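Local coordinates for DUF3224 domain-containing protein (Shewanella oneidensis, PDB 2OOJ) that is of unknown function but belongs to the DUF3224 family and probably adopts a beta barrel related to that of allene oxide cyclase, at residues G9-K14 / G123-E128; L15-A20 / G31-D36; E50-M55 / G63-E68; G72-R77 / F129-E134; S80-H85 / P102-G107. All blocks are in the same frame, centred on the assembly; numbering follows the deposited sequence.

Contact 1. Residues G9-K14 / G123-E128; sequences GKFDVK and GQHFYE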
# COMPACT_ATOMS: atom_id res chain seq x y z
N GLY B 9 10.82 -4.36 -19.98
CA GLY B 9 11.31 -5.73 -19.88
C GLY B 9 10.32 -6.65 -19.21
O GLY B 9 9.29 -6.19 -18.73
N LYS B 10 10.62 -7.94 -19.21
CA LYS B 10 9.74 -8.97 -18.66
C LYS B 10 9.95 -9.09 -17.15
O LYS B 10 11.01 -8.80 -16.65
CB LYS B 10 10.04 -10.31 -19.32
CG LYS B 10 9.86 -10.26 -20.82
CD LYS B 10 9.99 -11.63 -21.49
CE LYS B 10 9.49 -11.51 -22.94
NZ LYS B 10 9.58 -12.79 -23.72
N PHE B 11 8.92 -9.48 -16.43
CA PHE B 11 9.12 -10.02 -15.10
C PHE B 11 8.14 -11.17 -14.81
O PHE B 11 7.09 -11.25 -15.42
CB PHE B 11 9.02 -8.94 -14.02
CG PHE B 11 7.65 -8.41 -13.80
CD1 PHE B 11 7.15 -7.37 -14.57
CD2 PHE B 11 6.84 -8.93 -12.80
CE1 PHE B 11 5.89 -6.86 -14.33
CE2 PHE B 11 5.56 -8.45 -12.57
CZ PHE B 11 5.08 -7.42 -13.32
N ASP B 12 8.53 -12.07 -13.92
CA ASP B 12 7.63 -13.13 -13.43
C ASP B 12 7.46 -12.92 -11.94
O ASP B 12 8.35 -12.42 -11.31
CB ASP B 12 8.27 -14.50 -13.71
CG ASP B 12 8.53 -14.70 -15.19
OD1 ASP B 12 7.76 -14.13 -16.04
OD2 ASP B 12 9.51 -15.39 -15.50
N VAL B 13 6.31 -13.27 -11.41
CA VAL B 13 6.06 -13.16 -9.98
C VAL B 13 5.44 -14.45 -9.47
O VAL B 13 4.65 -15.07 -10.18
CB VAL B 13 5.15 -11.96 -9.64
CG1 VAL B 13 3.87 -12.04 -10.39
CG2 VAL B 13 4.93 -11.89 -8.12
N LYS B 14 5.85 -14.86 -8.27
CA LYS B 14 5.23 -15.95 -7.52
C LYS B 14 4.62 -15.39 -6.25
O LYS B 14 5.32 -14.77 -5.45
CB LYS B 14 6.27 -16.97 -7.13
CG LYS B 14 5.70 -18.23 -6.46
CD LYS B 14 6.82 -18.97 -5.72
CE LYS B 14 6.35 -20.28 -5.11
NZ LYS B 14 7.48 -21.05 -4.50
N GLY B 123 0.12 -13.03 -22.17
CA GLY B 123 0.28 -13.76 -20.92
C GLY B 123 1.54 -13.44 -20.11
O GLY B 123 1.72 -13.99 -19.03
N GLN B 124 2.39 -12.55 -20.63
CA GLN B 124 3.66 -12.19 -20.02
C GLN B 124 3.57 -10.78 -19.44
O GLN B 124 3.17 -9.85 -20.13
CB GLN B 124 4.78 -12.25 -21.07
CG GLN B 124 6.16 -11.77 -20.62
CD GLN B 124 6.77 -12.68 -19.58
OE1 GLN B 124 7.00 -13.85 -19.86
NE2 GLN B 124 7.02 -12.17 -18.37
N HIS B 125 3.91 -10.65 -18.17
CA HIS B 125 4.02 -9.35 -17.52
C HIS B 125 5.27 -8.63 -17.94
O HIS B 125 6.33 -9.26 -18.07
CB HIS B 125 4.05 -9.50 -16.01
CG HIS B 125 2.74 -9.85 -15.44
ND1 HIS B 125 1.67 -8.98 -15.45
CD2 HIS B 125 2.28 -11.01 -14.91
CE1 HIS B 125 0.62 -9.58 -14.91
NE2 HIS B 125 0.96 -10.81 -14.58
N PHE B 126 5.12 -7.32 -18.12
CA PHE B 126 6.19 -6.43 -18.50
C PHE B 126 6.18 -5.26 -17.55
O PHE B 126 5.12 -4.77 -17.13
CB PHE B 126 5.98 -5.89 -19.93
CG PHE B 126 6.27 -6.90 -20.99
CD1 PHE B 126 5.31 -7.81 -21.35
CD2 PHE B 126 7.49 -6.93 -21.63
CE1 PHE B 126 5.58 -8.75 -22.32
CE2 PHE B 126 7.75 -7.86 -22.60
CZ PHE B 126 6.79 -8.78 -22.93
N TYR B 127 7.36 -4.78 -17.27
CA TYR B 127 7.55 -3.53 -16.51
C TYR B 127 7.98 -2.44 -17.49
O TYR B 127 8.68 -2.71 -18.49
CB TYR B 127 8.62 -3.72 -15.42
CG TYR B 127 10.00 -3.99 -15.94
CD1 TYR B 127 10.87 -2.94 -16.28
CD2 TYR B 127 10.47 -5.29 -16.04
CE1 TYR B 127 12.12 -3.21 -16.76
CE2 TYR B 127 11.71 -5.57 -16.55
CZ TYR B 127 12.55 -4.52 -16.90
OH TYR B 127 13.79 -4.81 -17.39
N GLU B 128 7.55 -1.21 -17.20
CA GLU B 128 7.99 -0.01 -17.87
C GLU B 128 8.47 0.90 -16.74
O GLU B 128 7.67 1.36 -15.95
CB GLU B 128 6.86 0.64 -18.65
CG GLU B 128 6.38 -0.14 -19.89
CD GLU B 128 5.30 -1.21 -19.61
OE1 GLU B 128 4.33 -0.94 -18.87
OE2 GLU B 128 5.40 -2.31 -20.17
O HOH W 1 4.74 -12.80 -16.25

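Contact 2. Residues L15-A20 / G31-D36; sequences LTPENA and GRMALD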
# COMPACT_ATOMS: atom_id res chain seq x y z
N LEU B 15 3.33 -15.66 -6.06
CA LEU B 15 2.58 -15.20 -4.89
C LEU B 15 2.28 -16.39 -4.02
O LEU B 15 1.65 -17.35 -4.48
CB LEU B 15 1.26 -14.57 -5.33
CG LEU B 15 1.32 -13.34 -6.25
CD1 LEU B 15 -0.09 -12.90 -6.55
CD2 LEU B 15 2.05 -12.23 -5.59
N THR B 16 2.79 -16.37 -2.79
CA THR B 16 2.56 -17.44 -1.83
C THR B 16 1.61 -16.97 -0.74
O THR B 16 1.93 -16.03 -0.00
CB THR B 16 3.85 -17.85 -1.19
OG1 THR B 16 4.76 -18.23 -2.23
CG2 THR B 16 3.60 -18.99 -0.20
N PRO B 17 0.43 -17.63 -0.62
CA PRO B 17 -0.52 -17.19 0.36
C PRO B 17 0.02 -17.27 1.76
O PRO B 17 0.76 -18.21 2.12
CB PRO B 17 -1.70 -18.15 0.15
CG PRO B 17 -1.58 -18.57 -1.24
CD PRO B 17 -0.12 -18.75 -1.40
N GLU B 18 -0.32 -16.27 2.57
CA GLU B 18 -0.00 -16.25 3.98
C GLU B 18 -1.29 -15.92 4.76
O GLU B 18 -2.30 -15.50 4.18
CB GLU B 18 1.08 -15.21 4.28
CG GLU B 18 2.35 -15.38 3.52
CD GLU B 18 3.33 -14.18 3.69
OE1 GLU B 18 2.94 -13.02 3.41
OE2 GLU B 18 4.47 -14.40 4.12
N ASN B 19 -1.22 -16.03 6.07
CA ASN B 19 -2.39 -15.78 6.91
C ASN B 19 -2.56 -14.28 7.20
O ASN B 19 -1.71 -13.66 7.83
CB ASN B 19 -2.26 -16.58 8.21
CG ASN B 19 -3.54 -16.56 9.03
OD1 ASN B 19 -3.60 -15.94 10.08
ND2 ASN B 19 -4.58 -17.23 8.51
N ALA B 20 -3.66 -13.70 6.72
CA ALA B 20 -3.98 -12.33 7.05
C ALA B 20 -4.47 -12.19 8.48
O ALA B 20 -5.28 -13.00 8.96
CB ALA B 20 -5.04 -11.80 6.09
N GLY B 31 -6.39 -10.54 2.04
CA GLY B 31 -5.29 -11.47 1.83
C GLY B 31 -3.97 -10.86 2.21
O GLY B 31 -3.82 -9.63 2.30
N ARG B 32 -3.03 -11.74 2.52
CA ARG B 32 -1.64 -11.41 2.65
C ARG B 32 -0.89 -12.44 1.84
O ARG B 32 -1.18 -13.62 1.95
CB ARG B 32 -1.17 -11.46 4.10
CG ARG B 32 0.31 -11.08 4.23
CD ARG B 32 0.68 -10.80 5.63
NE ARG B 32 0.46 -11.95 6.51
CZ ARG B 32 1.40 -12.79 6.91
NH1 ARG B 32 2.65 -12.64 6.52
NH2 ARG B 32 1.10 -13.79 7.74
N MSE B 33 0.10 -11.99 1.09
CA MSE B 33 0.90 -12.90 0.31
C MSE B 33 2.36 -12.53 0.34
O MSE B 33 2.73 -11.37 0.56
CB MSE B 33 0.37 -12.94 -1.10
CG MSE B 33 -0.98 -13.58 -1.14
SE MSE B 33 -1.18 -14.67 -2.66
CE MSE B 33 -1.79 -13.37 -3.80
N ALA B 34 3.18 -13.54 0.18
CA ALA B 34 4.60 -13.34 0.02
C ALA B 34 4.84 -13.19 -1.45
O ALA B 34 4.24 -13.90 -2.26
CB ALA B 34 5.40 -14.52 0.57
N LEU B 35 5.75 -12.29 -1.79
CA LEU B 35 6.04 -12.00 -3.18
C LEU B 35 7.47 -12.38 -3.47
O LEU B 35 8.36 -11.94 -2.75
CB LEU B 35 5.91 -10.50 -3.47
CG LEU B 35 4.61 -9.72 -3.34
CD1 LEU B 35 4.88 -8.31 -3.87
CD2 LEU B 35 3.50 -10.41 -4.10
N ASP B 36 7.68 -13.11 -4.55
CA ASP B 36 9.03 -13.41 -5.07
C ASP B 36 8.99 -13.10 -6.56
O ASP B 36 8.23 -13.69 -7.30
CB ASP B 36 9.44 -14.88 -4.84
CG ASP B 36 9.74 -15.18 -3.37
OD1 ASP B 36 10.83 -14.84 -2.90
OD2 ASP B 36 8.87 -15.73 -2.67
O HOH W 2 6.17 -16.20 -3.12
O HOH W 3 -4.03 -14.48 2.68

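Contact 3. Residues E50-M55 / G63-E68; sequences EMLSAM and GYVAIE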
# COMPACT_ATOMS: atom_id res chain seq x y z
N GLU B 50 5.92 -8.42 0.41
CA GLU B 50 4.59 -8.87 0.69
C GLU B 50 3.58 -7.92 0.10
O GLU B 50 3.89 -6.77 -0.17
CB GLU B 50 4.36 -9.03 2.19
CG GLU B 50 5.27 -10.05 2.81
CD GLU B 50 4.94 -10.30 4.27
OE1 GLU B 50 3.97 -11.03 4.51
OE2 GLU B 50 5.62 -9.73 5.15
N MSE B 51 2.39 -8.45 -0.11
CA MSE B 51 1.23 -7.72 -0.57
C MSE B 51 0.09 -7.99 0.40
O MSE B 51 0.03 -9.05 1.02
CB MSE B 51 0.86 -8.24 -1.95
CG MSE B 51 -0.47 -7.73 -2.49
SE MSE B 51 -0.96 -8.67 -4.19
CE MSE B 51 0.01 -10.08 -3.93
N LEU B 52 -0.79 -7.01 0.52
CA LEU B 52 -2.03 -7.09 1.27
C LEU B 52 -3.09 -6.76 0.24
O LEU B 52 -2.87 -5.90 -0.60
CB LEU B 52 -2.04 -6.07 2.41
CG LEU B 52 -0.88 -6.17 3.38
CD1 LEU B 52 -0.92 -4.99 4.34
CD2 LEU B 52 -0.89 -7.54 4.11
N SER B 53 -4.22 -7.47 0.25
CA SER B 53 -5.27 -7.26 -0.72
C SER B 53 -6.64 -7.25 -0.05
O SER B 53 -6.85 -7.86 0.99
CB SER B 53 -5.24 -8.36 -1.77
OG SER B 53 -5.39 -9.60 -1.15
N ALA B 54 -7.57 -6.55 -0.66
CA ALA B 54 -8.97 -6.63 -0.32
C ALA B 54 -9.76 -6.79 -1.61
O ALA B 54 -9.82 -5.87 -2.42
CB ALA B 54 -9.40 -5.36 0.42
N MSE B 55 -10.32 -7.98 -1.83
CA MSE B 55 -11.26 -8.22 -2.92
C MSE B 55 -12.67 -7.96 -2.38
O MSE B 55 -12.95 -8.30 -1.27
CB MSE B 55 -11.19 -9.67 -3.41
CG MSE B 55 -9.80 -10.19 -3.69
SE MSE B 55 -8.85 -9.20 -5.09
CE MSE B 55 -10.21 -9.37 -6.53
N GLY B 63 -8.63 -3.71 -3.96
CA GLY B 63 -7.43 -2.87 -3.71
C GLY B 63 -6.30 -3.76 -3.31
O GLY B 63 -6.55 -4.87 -2.82
N TYR B 64 -5.06 -3.34 -3.59
CA TYR B 64 -3.93 -4.01 -3.00
C TYR B 64 -2.80 -2.98 -2.74
O TYR B 64 -2.79 -1.88 -3.33
CB TYR B 64 -3.46 -5.13 -3.91
CG TYR B 64 -2.48 -4.74 -4.99
CD1 TYR B 64 -2.89 -4.27 -6.22
CD2 TYR B 64 -1.12 -4.87 -4.76
CE1 TYR B 64 -1.92 -3.92 -7.21
CE2 TYR B 64 -0.18 -4.53 -5.69
CZ TYR B 64 -0.58 -4.06 -6.92
OH TYR B 64 0.43 -3.73 -7.84
N VAL B 65 -1.92 -3.35 -1.85
CA VAL B 65 -0.68 -2.61 -1.53
C VAL B 65 0.42 -3.67 -1.39
O VAL B 65 0.11 -4.85 -1.21
CB VAL B 65 -0.81 -1.77 -0.26
CG1 VAL B 65 -1.92 -0.78 -0.38
CG2 VAL B 65 -0.98 -2.59 1.02
N ALA B 66 1.68 -3.25 -1.53
CA ALA B 66 2.82 -4.15 -1.43
C ALA B 66 4.06 -3.30 -1.22
O ALA B 66 4.07 -2.15 -1.62
CB ALA B 66 2.95 -4.96 -2.70
N ILE B 67 5.08 -3.89 -0.60
CA ILE B 67 6.44 -3.37 -0.50
C ILE B 67 7.37 -4.52 -0.81
O ILE B 67 7.21 -5.62 -0.28
CB ILE B 67 6.74 -2.82 0.92
CG1 ILE B 67 5.92 -1.52 1.12
CG2 ILE B 67 8.21 -2.54 1.16
CD1 ILE B 67 6.17 -0.82 2.43
N GLU B 68 8.31 -4.27 -1.70
CA GLU B 68 9.27 -5.26 -2.09
C GLU B 68 10.66 -4.64 -2.12
O GLU B 68 10.83 -3.52 -2.52
CB GLU B 68 8.93 -5.89 -3.44
CG GLU B 68 8.90 -4.96 -4.59
CD GLU B 68 8.47 -5.60 -5.92
OE1 GLU B 68 9.12 -6.56 -6.37
OE2 GLU B 68 7.52 -5.09 -6.55

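Contact 4. Residues G72-R77 / F129-E134; sequences GKLCGR and FSFCFE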
# COMPACT_ATOMS: atom_id res chain seq x y z
N GLY B 72 19.71 -6.23 -7.64
CA GLY B 72 20.15 -6.58 -8.98
C GLY B 72 20.83 -5.45 -9.68
O GLY B 72 21.49 -4.60 -9.06
N LYS B 73 20.65 -5.42 -10.99
CA LYS B 73 21.34 -4.47 -11.83
C LYS B 73 20.32 -3.67 -12.63
O LYS B 73 19.35 -4.23 -13.13
CB LYS B 73 22.29 -5.21 -12.78
CG LYS B 73 23.58 -5.65 -12.12
CD LYS B 73 24.55 -6.17 -13.18
CE LYS B 73 25.74 -6.82 -12.50
NZ LYS B 73 26.69 -7.40 -13.50
N LEU B 74 20.55 -2.38 -12.71
CA LEU B 74 19.75 -1.50 -13.54
C LEU B 74 20.69 -0.82 -14.52
O LEU B 74 21.55 -0.02 -14.13
CB LEU B 74 19.04 -0.45 -12.67
CG LEU B 74 18.13 0.56 -13.38
CD1 LEU B 74 17.00 -0.16 -14.18
CD2 LEU B 74 17.62 1.50 -12.29
N CYS B 75 20.48 -1.08 -15.81
CA CYS B 75 21.42 -0.63 -16.85
C CYS B 75 22.85 -0.94 -16.49
O CYS B 75 23.74 -0.07 -16.59
CB CYS B 75 21.26 0.85 -17.11
SG CYS B 75 19.67 1.28 -17.74
N GLY B 76 23.07 -2.15 -16.03
CA GLY B 76 24.40 -2.64 -15.74
C GLY B 76 24.94 -2.33 -14.36
O GLY B 76 25.94 -2.91 -13.96
N ARG B 77 24.27 -1.45 -13.61
CA ARG B 77 24.79 -1.03 -12.33
C ARG B 77 24.13 -1.77 -11.20
O ARG B 77 22.91 -1.82 -11.13
CB ARG B 77 24.58 0.45 -12.14
CG ARG B 77 25.37 1.30 -13.10
CD ARG B 77 24.92 2.72 -13.01
NE ARG B 77 25.41 3.40 -11.81
CZ ARG B 77 24.89 4.51 -11.30
NH1 ARG B 77 23.83 5.09 -11.86
NH2 ARG B 77 25.43 5.04 -10.21
N PHE B 129 9.78 1.13 -16.66
CA PHE B 129 10.38 1.77 -15.48
C PHE B 129 11.02 3.07 -15.91
O PHE B 129 11.94 3.05 -16.72
CB PHE B 129 11.39 0.78 -14.83
CG PHE B 129 12.00 1.25 -13.54
CD1 PHE B 129 11.28 2.01 -12.61
CD2 PHE B 129 13.28 0.87 -13.20
CE1 PHE B 129 11.87 2.41 -11.42
CE2 PHE B 129 13.84 1.26 -12.00
CZ PHE B 129 13.12 2.02 -11.11
N SER B 130 10.47 4.19 -15.42
CA SER B 130 10.98 5.52 -15.69
C SER B 130 11.75 6.01 -14.48
O SER B 130 11.19 6.19 -13.41
CB SER B 130 9.83 6.48 -16.03
OG SER B 130 9.00 5.86 -16.97
N PHE B 131 13.06 6.24 -14.66
CA PHE B 131 13.88 6.52 -13.55
C PHE B 131 14.95 7.56 -13.90
O PHE B 131 15.20 7.88 -15.08
CB PHE B 131 14.54 5.23 -13.04
CG PHE B 131 15.58 4.68 -13.97
CD1 PHE B 131 15.25 3.83 -14.99
CD2 PHE B 131 16.91 5.00 -13.79
CE1 PHE B 131 16.23 3.36 -15.86
CE2 PHE B 131 17.89 4.53 -14.64
CZ PHE B 131 17.55 3.70 -15.66
N CYS B 132 15.51 8.08 -12.83
CA CYS B 132 16.66 8.96 -12.88
C CYS B 132 17.36 8.91 -11.55
O CYS B 132 17.02 8.09 -10.69
CB CYS B 132 16.22 10.36 -13.31
SG CYS B 132 15.28 11.21 -12.13
N PHE B 133 18.37 9.78 -11.36
CA PHE B 133 19.13 9.75 -10.12
C PHE B 133 19.16 11.16 -9.53
O PHE B 133 19.26 12.11 -10.26
CB PHE B 133 20.53 9.25 -10.38
CG PHE B 133 20.60 7.77 -10.56
CD1 PHE B 133 20.32 7.20 -11.79
CD2 PHE B 133 20.94 6.95 -9.50
CE1 PHE B 133 20.34 5.82 -11.96
CE2 PHE B 133 20.99 5.58 -9.65
CZ PHE B 133 20.70 5.01 -10.89
N GLU B 134 19.06 11.25 -8.22
CA GLU B 134 19.07 12.54 -7.54
C GLU B 134 20.54 12.95 -7.41
O GLU B 134 21.43 12.08 -7.43
CB GLU B 134 18.44 12.40 -6.17
CG GLU B 134 17.05 11.72 -6.17
CD GLU B 134 15.94 12.63 -6.59
OE1 GLU B 134 16.26 13.75 -7.00
OE2 GLU B 134 14.74 12.22 -6.54

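Contact 5. Residues S80-H85 / P102-G107; sequences SFVLQH and PHSGAG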
# COMPACT_ATOMS: atom_id res chain seq x y z
N SER B 80 20.42 -1.97 -4.98
CA SER B 80 19.12 -2.36 -4.50
C SER B 80 18.23 -1.12 -4.40
O SER B 80 18.72 0.00 -4.33
CB SER B 80 19.29 -3.04 -3.14
OG SER B 80 19.99 -2.21 -2.21
N PHE B 81 16.93 -1.35 -4.32
CA PHE B 81 15.98 -0.32 -3.96
C PHE B 81 14.69 -0.99 -3.53
O PHE B 81 14.51 -2.21 -3.72
CB PHE B 81 15.75 0.64 -5.15
CG PHE B 81 15.37 -0.06 -6.41
CD1 PHE B 81 16.34 -0.56 -7.26
CD2 PHE B 81 14.04 -0.20 -6.76
CE1 PHE B 81 15.99 -1.21 -8.44
CE2 PHE B 81 13.68 -0.82 -7.93
CZ PHE B 81 14.66 -1.34 -8.77
N VAL B 82 13.79 -0.20 -2.96
CA VAL B 82 12.46 -0.68 -2.57
C VAL B 82 11.39 -0.11 -3.48
O VAL B 82 11.39 1.08 -3.76
CB VAL B 82 12.13 -0.33 -1.09
CG1 VAL B 82 10.61 -0.63 -0.71
CG2 VAL B 82 13.08 -1.13 -0.18
N LEU B 83 10.47 -0.98 -3.90
CA LEU B 83 9.27 -0.57 -4.61
C LEU B 83 8.02 -0.66 -3.72
O LEU B 83 7.87 -1.60 -2.97
CB LEU B 83 9.07 -1.42 -5.85
CG LEU B 83 9.98 -1.22 -7.07
CD1 LEU B 83 9.83 -2.37 -8.05
CD2 LEU B 83 9.65 0.12 -7.72
N GLN B 84 7.15 0.34 -3.83
CA GLN B 84 5.94 0.47 -3.01
C GLN B 84 4.78 0.66 -3.91
O GLN B 84 4.81 1.54 -4.78
CB GLN B 84 6.07 1.66 -2.05
CG GLN B 84 4.90 1.75 -1.00
CD GLN B 84 5.21 2.72 0.11
OE1 GLN B 84 6.18 2.54 0.85
NE2 GLN B 84 4.37 3.74 0.26
N HIS B 85 3.78 -0.23 -3.75
CA HIS B 85 2.62 -0.31 -4.61
C HIS B 85 1.31 0.10 -3.91
O HIS B 85 1.04 -0.28 -2.77
CB HIS B 85 2.34 -1.76 -5.08
CG HIS B 85 3.52 -2.51 -5.61
ND1 HIS B 85 3.42 -3.26 -6.76
CD2 HIS B 85 4.76 -2.72 -5.13
CE1 HIS B 85 4.56 -3.90 -6.96
NE2 HIS B 85 5.40 -3.57 -6.00
N PRO B 102 11.85 6.83 -1.77
CA PRO B 102 13.00 7.78 -1.73
C PRO B 102 14.06 7.39 -0.74
O PRO B 102 13.75 7.11 0.41
CB PRO B 102 12.35 9.10 -1.34
CG PRO B 102 10.95 8.96 -1.92
CD PRO B 102 10.57 7.55 -1.62
N HIS B 103 15.31 7.46 -1.20
CA HIS B 103 16.50 7.10 -0.42
C HIS B 103 16.61 5.60 -0.11
O HIS B 103 17.50 5.20 0.68
CB HIS B 103 16.61 7.98 0.85
CG HIS B 103 16.68 9.45 0.57
ND1 HIS B 103 15.69 10.32 0.94
CD2 HIS B 103 17.63 10.20 -0.03
CE1 HIS B 103 16.01 11.54 0.56
NE2 HIS B 103 17.20 11.50 -0.02
N SER B 104 15.77 4.75 -0.73
CA SER B 104 15.93 3.31 -0.59
C SER B 104 17.03 2.76 -1.49
O SER B 104 17.44 1.62 -1.30
CB SER B 104 14.63 2.53 -0.87
OG SER B 104 14.20 2.64 -2.24
N GLY B 105 17.45 3.55 -2.48
CA GLY B 105 18.47 3.14 -3.44
C GLY B 105 19.79 2.95 -2.72
O GLY B 105 20.20 3.82 -1.94
N ALA B 106 20.46 1.83 -3.00
CA ALA B 106 21.76 1.52 -2.40
C ALA B 106 22.75 0.96 -3.42
O ALA B 106 22.37 0.57 -4.53
CB ALA B 106 21.58 0.54 -1.25
N GLY B 107 24.02 0.90 -3.00
CA GLY B 107 25.11 0.53 -3.88
C GLY B 107 25.24 1.51 -5.02
O GLY B 107 25.19 2.73 -4.82
O HOH W 4 17.98 -0.97 -0.85

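Contact 1. Residues G9-K14 / G123-E128
F11 turns a face of its ring to H125, whose CB lies 3.7 Å from the F11 ring centroid in a CH-pi contact offset toward the rim. The imidazole plane is tilted only 25° from the phenyl plane, yet the two rings are slid apart and barely overlap. At the edge of the F11 ring, in its plane, sits Y127 N. The Y127 ring is laid over G9, with the glycine N 3.5 Å above the centre of the ring; a CB on residue 9 would collide with Y127 OH, which is hydrogen-bonded to Y40 O and L43 N. On the other sheet face the extended K10 chain runs side by side with F126, pointing the same way, with K10 CG 3.7 Å from F126 CE2. K10 crosses Q124 at about a right angle. A bend at chi2 (68°) turns Q124 CD back toward 9-14; from there Q124 NE2 donates to D12 OD1 at 3.1 Å, the flat groups 42° apart, and in the amide plane to H125 O at 3.0 Å. H125 O also accepts F11 N at 3.1 Å. A water takes the N-H of H125 and donates to F11 O. G9 and Y127 thus pair directly, whereas from F11 onward the main-chain bond to H125 O is supplemented by water and by the Q124 amide, whose two N-H groups are both engaged.

Contact 2. Residues L15-A20 / G31-D36
R32 reaches across to E18, N19 and A20. Its CB lies against A20, 4.2 Å from A20 CA. CG, anti to the backbone N, passes 3.4 Å from E18 OE1, and CD stays close to the same oxygen. A bend at chi3 (60°) then swings NE back toward the 15-20 segment. R32 NE and NH2 together grip one atom side-on, N19 O, at 3.1 Å from NE and 2.8 Å from NH2; the oxygen lies in the guanidinium plane, and both donors approach it from the same face of the peptide. R32 CZ has E18 CB 3.6 Å above it, covering the centre of one guanidinium face. R32 NH1 makes a salt bridge with E18 OE1 at 3.1 Å, but the oxygen is well out of the guanidinium plane, so charge rather than a directed N-H holds the pair. NH1 also forms a salt bridge with E50 OE1. A leucine in place of R32 would probably leave N19 O without its two donors and the neighbouring carboxylates of E18 and E50 without their shared positive charge. Alongside, T16 N bonds to A34 O at 2.9 Å and A34 N to T16 O at 2.8 Å. Y21 of the second subunit packs on E18 and A34. This is the end of an antiparallel beta hairpin, strands 5-18 and 29-39, lying at the subunit interface.

Contact 3. Residues E50-M55 / G63-E68
The beta hairpin of strands 43-55 and 62-71 is zipped here by three hydrogen-bonded antiparallel pairs: E50 with I67, L52 with V65 and A54 with G63. Each pair exchanges two bonds, L52 N to V65 O at 2.9 Å and V65 N to L52 O at 3.0 Å in the middle one. Between them, the non-hydrogen-bonded pairs M51-A66 and S53-Y64 put their side chains on one face. In selenomethionine M51, chi1 (171°, CG anti to the backbone N) sets CG beside the Y64 ring, with M51 CG 3.7 Å from Y64 CD2. M51 SE lies 4.7 Å from the Y64 ring centroid, 44° off the normal, an oblique Met-aromatic contact. Y64 OH is hydrogen-bonded to H85 ND1 on the next strand, which helps fix the ring. The hairpin thus supplies two adjoining strands of the antiparallel barrel, and its other face meets the second subunit. On that face the L52 and V65 side chains cross at a slant, L52 CB 3.9 Å from V65 CG2; V65 packs on V65, and L52 on I67, of the second subunit. The E50 carboxylate, a partner of R32, accepts Y21 N of the second subunit at OE2.

Contact 4. Residues G72-R77 / F129-E134
L74 carries CG anti to its backbone N (chi1 -179°), while F131 holds CG between its backbone N and carbonyl carbon (chi1 70°), and the two side chains meet tip to tip. CD2 of L74 lies 3.8 Å from the F131 ring centroid, squarely over the face, in a CH-pi contact. The same methyl touches the F129 ring, L74 CD2 to F129 CE2 being 3.8 Å. C75 SG approaches F131 differently, at the ring edge, 3.8 Å from F131 CZ. Farther along, R77 and F133 slide past each other in opposite directions: NH1 of R77 stands 3.3 Å above the F133 plane, toward the rim, in an off-centre cation-pi contact with the planes 40° apart. No hydrogen bond joins the segments. L74 also packs on L109 and L112, and F129 on M116. A type I' beta turn from L74 to R77 thus faces F129, F131 and F133 of strand 124-133, with L74 CA 9.9 Å from F131 CA. L74, F129 and F131 are consistent with interior packing of an antiparallel barrel, and C75, R77 and F133 form its more exposed margin.

Contact 5. Residues S80-H85 / P102-G107
S80 and A106 form a hydrogen-bonded antiparallel pair, with A106 N to S80 O at 2.9 Å and S80 N to A106 O at 3.2 Å. A third direct bond comes from a side chain: V82 N points almost straight (169°) at S104 OG, 3.0 Å away. The S104 torsion, with OG between the backbone N and carbonyl carbon (chi1 66°), brings the hydroxyl to this N-H, and the hydroxyl is also hydrogen-bonded to V101 O. An alanine in place of S104 would probably leave V82 N and V101 O each without this partner at the point where the strand is interrupted. One water adds a further link, accepting from S80 OG at 2.7 Å and donating to S104 O, also at 2.7 Å. The remaining touches are packing. V82 CB rests 3.8 Å from S104 CB, F81 CB is 4.1 Å from G105 CA, and A106 CB is tucked against S80 OG at 3.3 Å. G105 CA also directs a C-H toward S80 O. The contact lies where 93-107 is interrupted around P102-G105 before A106 pairs with strand 77-90 again. Strand 62-71 flanks the other edge of 77-90, F81 leans on L112 of strand 112-121, and V25 and G26 of the second subunit pack on S80 and A106, respectively.

All five contacts belong to one curled antiparallel sheet. Contact 1 pairs the first long strand, 5-18, with the last, 124-133, bringing the chain's two ends together, consistent with a barrel of the allene oxide cyclase type. Contacts 2, 3 and 5 follow in that order, each within a hairpin; contact 5 lies in the chain between the two segments of contact 4, which joins 73-74 to 124-133. Contacts 2 and 3, about 9 Å apart centre to centre, share R32-E50; E68-H85 joins contacts 3 and 5. Contacts 4 and 5 lie about 11 Å apart and contacts 2 and 4 about 28 Å, centre to centre. Hairpin contacts 2, 3 and 5 put one side of the barrel against the second subunit, whereas contacts 1 and 4 lie within one chain.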